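Local coordinates for protein DynE7 (Micromonospora chersina, PDB 2XEM) that probably hydrolyses the thioester that holds a polyene intermediate to its carrier during assembly of the enediyne antitumour agent dynemicin, acting as a hot-dog fold thioesterase, at residues 42-47 against 139-144. Residues are numbered along the deposited sequence; the frame is centred on the assembly and turned at random.
Sequences EHFLAD and RRALSR
The ring of F44 reaches across from helix 32-48 and sets its leading edge against the backbone of A141 on helix 136-143. In this hot-dog fold the contact joins helix 32-48, the central helix around which the antiparallel sheet wraps, to the helix near the C-terminus. F44 is the one residue of 42-47 that makes the contact, and its far end does the touching. CZ of F44 lies 3.5 Å from C of A141, which sits at the ring edge and in the ring plane; N of L142 meets the same edge close by. The methyl CB of A141 comes within 3.6 Å of CZ of F44. On the L142 side, CD2 packs 3.8 Å from CE2 of F44, the two side chains crossing at a slant. The end of the ring thus rests on the A141-L142 peptide as well as on the two aliphatic side chains, and no hydrogen bond links the segments.

F44 carries CG anti to its own backbone N (chi1 -180°), which extends the ring away from its helix and toward its neighbour. CB of L142 does not point straight at 42-47, and it is the CD2 branch that makes the approach to the ring.

Further out, Y11 meets the F44 ring edge-to-face, and H48, M85 and L138 also pack on F44. L87 and L90 of strand 80-91 receive L142, tying helix 136-143 to the sheet as well. Y11 has a second hold on helix 32-48 through a hydrogen bond between its OH and OD2 of D47. Behind A141, O of R139 takes two hydrogen bonds within 139-144: from N of S143 at 3.0 Å and, from the opposite face of its carbonyl plane, from OG of S143 at 2.8 Å.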
loop_
_atom_site.group_PDB
_atom_site.type_symbol
_atom_site.label_atom_id
_atom_site.label_comp_id
_atom_site.label_asym_id
_atom_site.label_seq_id
_atom_site.Cartn_x
_atom_site.Cartn_y
_atom_site.Cartn_z
ATOM N N GLU D 42 -16.267 -4.078 -1.298
ATOM C CA GLU D 42 -16.213 -4.386 -2.730
ATOM C C GLU D 42 -16.574 -5.845 -3.018
ATOM O O GLU D 42 -17.291 -6.091 -3.968
ATOM C CB GLU D 42 -14.833 -4.089 -3.292
ATOM C CG GLU D 42 -14.501 -2.620 -3.414
ATOM C CD GLU D 42 -13.012 -2.442 -3.641
ATOM O OE1 GLU D 42 -12.441 -1.518 -3.031
ATOM O OE2 GLU D 42 -12.410 -3.247 -4.390
ATOM N N HIS D 43 -16.047 -6.800 -2.221
ATOM C CA HIS D 43 -16.334 -8.238 -2.335
ATOM C C HIS D 43 -17.853 -8.437 -2.096
ATOM O O HIS D 43 -18.495 -9.191 -2.827
ATOM C CB HIS D 43 -15.459 -9.038 -1.341
ATOM C CG HIS D 43 -15.421 -10.540 -1.506
ATOM N ND1 HIS D 43 -16.078 -11.208 -2.565
ATOM C CD2 HIS D 43 -14.830 -11.476 -0.713
ATOM C CE1 HIS D 43 -15.812 -12.502 -2.399
ATOM N NE2 HIS D 43 -15.072 -12.713 -1.296
ATOM N N PHE D 44 -18.425 -7.715 -1.124
ATOM C CA PHE D 44 -19.854 -7.713 -0.831
ATOM C C PHE D 44 -20.686 -7.340 -2.055
ATOM O O PHE D 44 -21.612 -8.066 -2.393
ATOM C CB PHE D 44 -20.194 -6.792 0.359
ATOM C CG PHE D 44 -21.677 -6.794 0.667
ATOM C CD1 PHE D 44 -22.254 -7.847 1.368
ATOM C CD2 PHE D 44 -22.504 -5.771 0.208
ATOM C CE1 PHE D 44 -23.627 -7.873 1.618
ATOM C CE2 PHE D 44 -23.891 -5.819 0.425
ATOM C CZ PHE D 44 -24.434 -6.861 1.139
ATOM N N LEU D 45 -20.351 -6.222 -2.707
ATOM C CA LEU D 45 -20.954 -5.806 -3.971
ATOM C C LEU D 45 -20.849 -6.864 -5.060
ATOM O O LEU D 45 -21.845 -7.127 -5.709
ATOM C CB LEU D 45 -20.348 -4.480 -4.466
ATOM C CG LEU D 45 -20.488 -3.255 -3.568
ATOM C CD1 LEU D 45 -19.707 -2.095 -4.127
ATOM C CD2 LEU D 45 -21.920 -2.848 -3.371
ATOM N N ALA D 46 -19.653 -7.482 -5.261
ATOM C CA ALA D 46 -19.494 -8.533 -6.288
ATOM C C ALA D 46 -20.381 -9.771 -5.998
ATOM O O ALA D 46 -20.942 -10.365 -6.928
ATOM C CB ALA D 46 -18.021 -8.930 -6.434
ATOM N N ASP D 47 -20.538 -10.125 -4.717
ATOM C CA ASP D 47 -21.326 -11.281 -4.300
ATOM C C ASP D 47 -22.826 -11.019 -4.299
ATOM O O ASP D 47 -23.593 -11.899 -4.668
ATOM C CB ASP D 47 -20.900 -11.740 -2.890
ATOM C CG ASP D 47 -19.566 -12.447 -2.820
ATOM O OD1 ASP D 47 -19.091 -12.931 -3.873
ATOM O OD2 ASP D 47 -18.991 -12.514 -1.713
ATOM N N ARG D 139 -29.552 -1.666 -1.035
ATOM C CA ARG D 139 -30.455 -1.634 0.125
ATOM C C ARG D 139 -30.893 -3.070 0.493
ATOM O O ARG D 139 -30.724 -3.504 1.637
ATOM C CB ARG D 139 -31.705 -0.764 -0.194
ATOM C CG ARG D 139 -32.537 -0.402 1.034
ATOM C CD ARG D 139 -34.030 -0.323 0.738
ATOM N NE ARG D 139 -34.856 -0.231 1.951
ATOM C CZ ARG D 139 -35.250 -1.270 2.693
ATOM N NH1 ARG D 139 -34.863 -2.505 2.385
ATOM N NH2 ARG D 139 -36.018 -1.078 3.758
ATOM N N ARG D 140 -31.427 -3.786 -0.503
ATOM C CA ARG D 140 -31.863 -5.174 -0.455
ATOM C C ARG D 140 -30.739 -6.106 0.087
ATOM O O ARG D 140 -30.958 -6.879 1.012
ATOM C CB ARG D 140 -32.276 -5.572 -1.889
ATOM C CG ARG D 140 -33.288 -6.649 -2.014
ATOM C CD ARG D 140 -33.997 -6.604 -3.360
ATOM N NE ARG D 140 -33.125 -6.923 -4.504
ATOM C CZ ARG D 140 -32.988 -6.160 -5.591
ATOM N NH1 ARG D 140 -33.665 -5.022 -5.705
ATOM N NH2 ARG D 140 -32.177 -6.526 -6.566
ATOM N N ALA D 141 -29.544 -5.991 -0.469
ATOM C CA ALA D 141 -28.394 -6.837 -0.121
ATOM C C ALA D 141 -27.896 -6.569 1.333
ATOM O O ALA D 141 -27.710 -7.518 2.117
ATOM C CB ALA D 141 -27.275 -6.626 -1.131
ATOM N N LEU D 142 -27.717 -5.280 1.700
ATOM C CA LEU D 142 -27.266 -4.905 3.061
ATOM C C LEU D 142 -28.273 -5.255 4.156
ATOM O O LEU D 142 -27.857 -5.624 5.248
ATOM C CB LEU D 142 -26.948 -3.421 3.160
ATOM C CG LEU D 142 -25.726 -2.890 2.436
ATOM C CD1 LEU D 142 -25.857 -1.408 2.298
ATOM C CD2 LEU D 142 -24.412 -3.273 3.162
ATOM N N SER D 143 -29.592 -5.159 3.870
ATOM C CA SER D 143 -30.623 -5.426 4.874
ATOM C C SER D 143 -30.616 -6.865 5.379
ATOM O O SER D 143 -31.085 -7.121 6.476
ATOM C CB SER D 143 -31.995 -4.997 4.370
ATOM O OG SER D 143 -31.959 -3.594 4.167
ATOM N N ARG D 144 -30.011 -7.783 4.637
ATOM C CA ARG D 144 -29.862 -9.185 5.073
ATOM C C ARG D 144 -28.846 -9.340 6.207
ATOM O O ARG D 144 -28.837 -10.366 6.882
ATOM C CB ARG D 144 -29.500 -10.094 3.892
ATOM C CG ARG D 144 -30.575 -10.097 2.797
ATOM C CD ARG D 144 -30.493 -11.296 1.859
ATOM N NE ARG D 144 -29.212 -11.367 1.144
ATOM C CZ ARG D 144 -28.983 -10.840 -0.053
ATOM N NH1 ARG D 144 -29.947 -10.193 -0.697
ATOM N NH2 ARG D 144 -27.792 -10.962 -0.621
#